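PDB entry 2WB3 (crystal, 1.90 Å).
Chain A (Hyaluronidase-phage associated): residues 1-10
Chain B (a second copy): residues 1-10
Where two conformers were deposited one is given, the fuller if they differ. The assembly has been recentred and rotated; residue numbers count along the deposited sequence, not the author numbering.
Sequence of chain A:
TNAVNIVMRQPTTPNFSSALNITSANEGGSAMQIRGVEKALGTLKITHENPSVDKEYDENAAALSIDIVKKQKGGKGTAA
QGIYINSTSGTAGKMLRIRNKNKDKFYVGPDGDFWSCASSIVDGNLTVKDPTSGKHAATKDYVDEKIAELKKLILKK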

# COMPACT_ATOMS: atom_id res chain seq x y z
N THR A 1 10.83 -7.40 -8.49
CA THR A 1 11.42 -8.25 -7.39
C THR A 1 10.44 -8.16 -6.21
O THR A 1 9.69 -9.12 -5.93
CB THR A 1 12.91 -7.82 -6.94
OG1 THR A 1 13.73 -7.43 -8.05
CG2 THR A 1 13.66 -8.91 -6.18
N ASN A 2 10.40 -7.02 -5.53
CA ASN A 2 9.63 -6.92 -4.28
C ASN A 2 8.15 -6.85 -4.57
O ASN A 2 7.72 -6.32 -5.62
CB ASN A 2 10.06 -5.67 -3.46
CG ASN A 2 11.56 -5.62 -3.18
OD1 ASN A 2 12.21 -4.57 -3.43
ND2 ASN A 2 12.13 -6.71 -2.67
N ALA A 3 7.34 -7.38 -3.66
CA ALA A 3 5.91 -7.32 -3.83
C ALA A 3 5.40 -5.86 -3.80
O ALA A 3 4.60 -5.48 -4.65
CB ALA A 3 5.23 -8.11 -2.76
N VAL A 4 5.79 -5.10 -2.80
CA VAL A 4 5.38 -3.69 -2.75
C VAL A 4 6.65 -2.88 -2.58
O VAL A 4 7.44 -3.16 -1.73
CB VAL A 4 4.40 -3.41 -1.59
CG1 VAL A 4 3.96 -1.96 -1.61
CG2 VAL A 4 3.14 -4.28 -1.76
N ASN A 5 6.84 -1.87 -3.44
CA ASN A 5 7.94 -0.92 -3.32
C ASN A 5 7.35 0.49 -3.17
O ASN A 5 6.53 0.88 -4.01
CB ASN A 5 8.77 -0.86 -4.61
CG ASN A 5 9.84 -1.91 -4.67
OD1 ASN A 5 9.82 -2.75 -5.57
ND2 ASN A 5 10.80 -1.86 -3.76
N ILE A 6 7.77 1.22 -2.13
CA ILE A 6 7.33 2.61 -1.90
C ILE A 6 8.57 3.50 -1.98
O ILE A 6 9.53 3.29 -1.20
CB ILE A 6 6.69 2.78 -0.52
CG1 ILE A 6 5.79 1.60 -0.20
CG2 ILE A 6 5.82 4.02 -0.48
CD1 ILE A 6 4.53 1.63 -0.93
N VAL A 7 8.59 4.44 -2.93
CA VAL A 7 9.77 5.29 -3.15
C VAL A 7 9.41 6.75 -3.00
O VAL A 7 8.52 7.26 -3.70
CB VAL A 7 10.37 5.07 -4.51
CG1 VAL A 7 11.50 6.07 -4.77
CG2 VAL A 7 10.88 3.64 -4.69
N MET A 8 10.09 7.43 -2.09
CA MET A 8 9.99 8.88 -2.04
C MET A 8 11.27 9.45 -2.70
O MET A 8 12.38 9.28 -2.17
CB MET A 8 9.79 9.38 -0.61
CG MET A 8 10.07 10.86 -0.51
SD MET A 8 9.31 11.64 0.87
CE MET A 8 7.58 11.50 0.37
N ARG A 9 11.12 10.06 -3.87
CA ARG A 9 12.29 10.63 -4.58
C ARG A 9 12.80 11.89 -3.88
O ARG A 9 12.10 12.48 -3.05
CB ARG A 9 11.94 11.03 -6.03
CG ARG A 9 11.51 9.87 -6.91
CD ARG A 9 11.41 10.25 -8.42
NE ARG A 9 10.56 11.43 -8.68
CZ ARG A 9 9.31 11.40 -9.16
NH1 ARG A 9 8.71 10.24 -9.44
NH2 ARG A 9 8.65 12.54 -9.35
N GLN A 10 14.03 12.27 -4.22
CA GLN A 10 14.67 13.45 -3.64
C GLN A 10 13.87 14.73 -3.93
O GLN A 10 13.65 15.04 -5.10
CB GLN A 10 16.11 13.57 -4.16
CG GLN A 10 16.75 14.83 -3.60
CD GLN A 10 18.19 14.92 -3.83
OE1 GLN A 10 18.78 14.11 -4.53
NE2 GLN A 10 18.79 15.94 -3.26
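Chain B (1-10) TNAVNIVMRQ

Strand 4-8 of chain B lies antiparallel beside strand 4-8 of chain A, their N-to-C directions 167° apart and their axes 4.9 Å apart at closest approach; an exact two-fold relates the copies, so each contact between unlike residues occurs twice, while Asn5 and Val4 each meet their own mate across the axis. Both strands are extended, with phi/psi of -120/128° at Asn5(B), which sits opposite Asn5(A) (CA to CA 5.2 Å). In this hydrogen-bonded pair each amide serves the other's carbonyl: Asn5(B) N to Asn5(A) O and Asn5(A) N to Asn5(B) O, both 3.0 Å. One step outward, Val4(A) and Ile6(B) form a non-hydrogen-bonded pair, CA to CA 4.7 Å. The ladder resumes where Val7(B) N donates to Ala3(A) O at 3.0 Å; that carbonyl also receives a CA-H...O contact from Ile6(B) CA at 3.3 Å. Beyond the strands, Arg9(B) NH1 reaches Thr1(A) O at 2.9 Å, a weak bond at 126°. The oxygen of water 1 lies 2.8 Å from Asn2(A) O and 3.0 Å from Asn5(B) O and can donate to either, bridging the two backbones, though it has more acceptors in reach than protons. The Asn5(B) amide group turns to its own chain, ND2 donating to Asn2(B) OD1 at 3.1 Å. On the other face of the sheet, Val4(A) CG1 packs against Ile6(B) CD1 at 3.6 Å and Val4(B) CG1 at 4.3 Å.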

# COMPACT_ATOMS: atom_id res chain seq x y z
N THR B 1 10.85 5.33 -9.90
CA THR B 1 9.96 6.22 -10.74
C THR B 1 8.63 6.35 -9.96
O THR B 1 8.35 7.40 -9.37
CB THR B 1 9.70 5.66 -12.24
OG1 THR B 1 10.88 5.08 -12.82
CG2 THR B 1 9.19 6.73 -13.21
N ASN B 2 7.84 5.28 -9.94
CA ASN B 2 6.48 5.38 -9.38
C ASN B 2 6.53 5.45 -7.87
O ASN B 2 7.43 4.88 -7.23
CB ASN B 2 5.61 4.18 -9.83
CG ASN B 2 5.56 3.98 -11.34
OD1 ASN B 2 5.79 2.86 -11.84
ND2 ASN B 2 5.27 5.06 -12.08
N ALA B 3 5.56 6.15 -7.28
CA ALA B 3 5.49 6.23 -5.84
C ALA B 3 5.22 4.85 -5.21
O ALA B 3 5.89 4.48 -4.24
CB ALA B 3 4.43 7.19 -5.42
N VAL B 4 4.22 4.14 -5.69
CA VAL B 4 3.95 2.80 -5.16
C VAL B 4 3.90 1.87 -6.36
O VAL B 4 3.21 2.15 -7.31
CB VAL B 4 2.62 2.74 -4.37
CG1 VAL B 4 2.42 1.35 -3.80
CG2 VAL B 4 2.70 3.72 -3.19
N ASN B 5 4.66 0.78 -6.31
CA ASN B 5 4.61 -0.27 -7.32
C ASN B 5 4.21 -1.59 -6.63
O ASN B 5 4.86 -1.96 -5.65
CB ASN B 5 6.00 -0.55 -7.91
CG ASN B 5 6.34 0.37 -9.05
OD1 ASN B 5 7.31 1.11 -8.96
ND2 ASN B 5 5.60 0.30 -10.14
N ILE B 6 3.18 -2.26 -7.15
CA ILE B 6 2.73 -3.57 -6.63
C ILE B 6 2.91 -4.59 -7.75
O ILE B 6 2.32 -4.42 -8.84
CB ILE B 6 1.26 -3.54 -6.22
CG1 ILE B 6 0.93 -2.24 -5.50
CG2 ILE B 6 0.95 -4.67 -5.25
CD1 ILE B 6 1.45 -2.20 -4.14
N VAL B 7 3.74 -5.62 -7.52
CA VAL B 7 4.04 -6.60 -8.56
C VAL B 7 3.68 -8.00 -8.10
O VAL B 7 4.17 -8.47 -7.06
CB VAL B 7 5.49 -6.58 -8.95
CG1 VAL B 7 5.82 -7.73 -9.92
CG2 VAL B 7 5.91 -5.24 -9.55
N MET B 8 2.82 -8.66 -8.86
CA MET B 8 2.59 -10.08 -8.64
C MET B 8 3.38 -10.84 -9.73
O MET B 8 3.06 -10.75 -10.92
CB MET B 8 1.10 -10.42 -8.63
CG MET B 8 0.88 -11.90 -8.78
SD MET B 8 -0.67 -12.46 -8.19
CE MET B 8 -0.44 -12.19 -6.42
N ARG B 9 4.43 -11.54 -9.33
CA ARG B 9 5.26 -12.31 -10.29
C ARG B 9 4.51 -13.54 -10.80
O ARG B 9 3.52 -13.97 -10.19
CB ARG B 9 6.58 -12.79 -9.67
CG ARG B 9 7.51 -11.68 -9.22
CD ARG B 9 8.93 -12.19 -8.83
NE ARG B 9 8.92 -13.29 -7.84
CZ ARG B 9 9.20 -13.16 -6.53
NH1 ARG B 9 9.51 -11.98 -6.01
NH2 ARG B 9 9.16 -14.23 -5.74
N GLN B 10 5.00 -14.08 -11.91
CA GLN B 10 4.39 -15.27 -12.53
C GLN B 10 4.42 -16.47 -11.57
O GLN B 10 5.49 -16.86 -11.14
CB GLN B 10 5.12 -15.60 -13.84
CG GLN B 10 4.53 -16.86 -14.44
CD GLN B 10 4.98 -17.13 -15.81
OE1 GLN B 10 5.84 -16.45 -16.35
NE2 GLN B 10 4.40 -18.15 -16.40
O HOH W 1 6.92 -3.86 -6.58
O HOH W 2 7.97 2.44 -6.05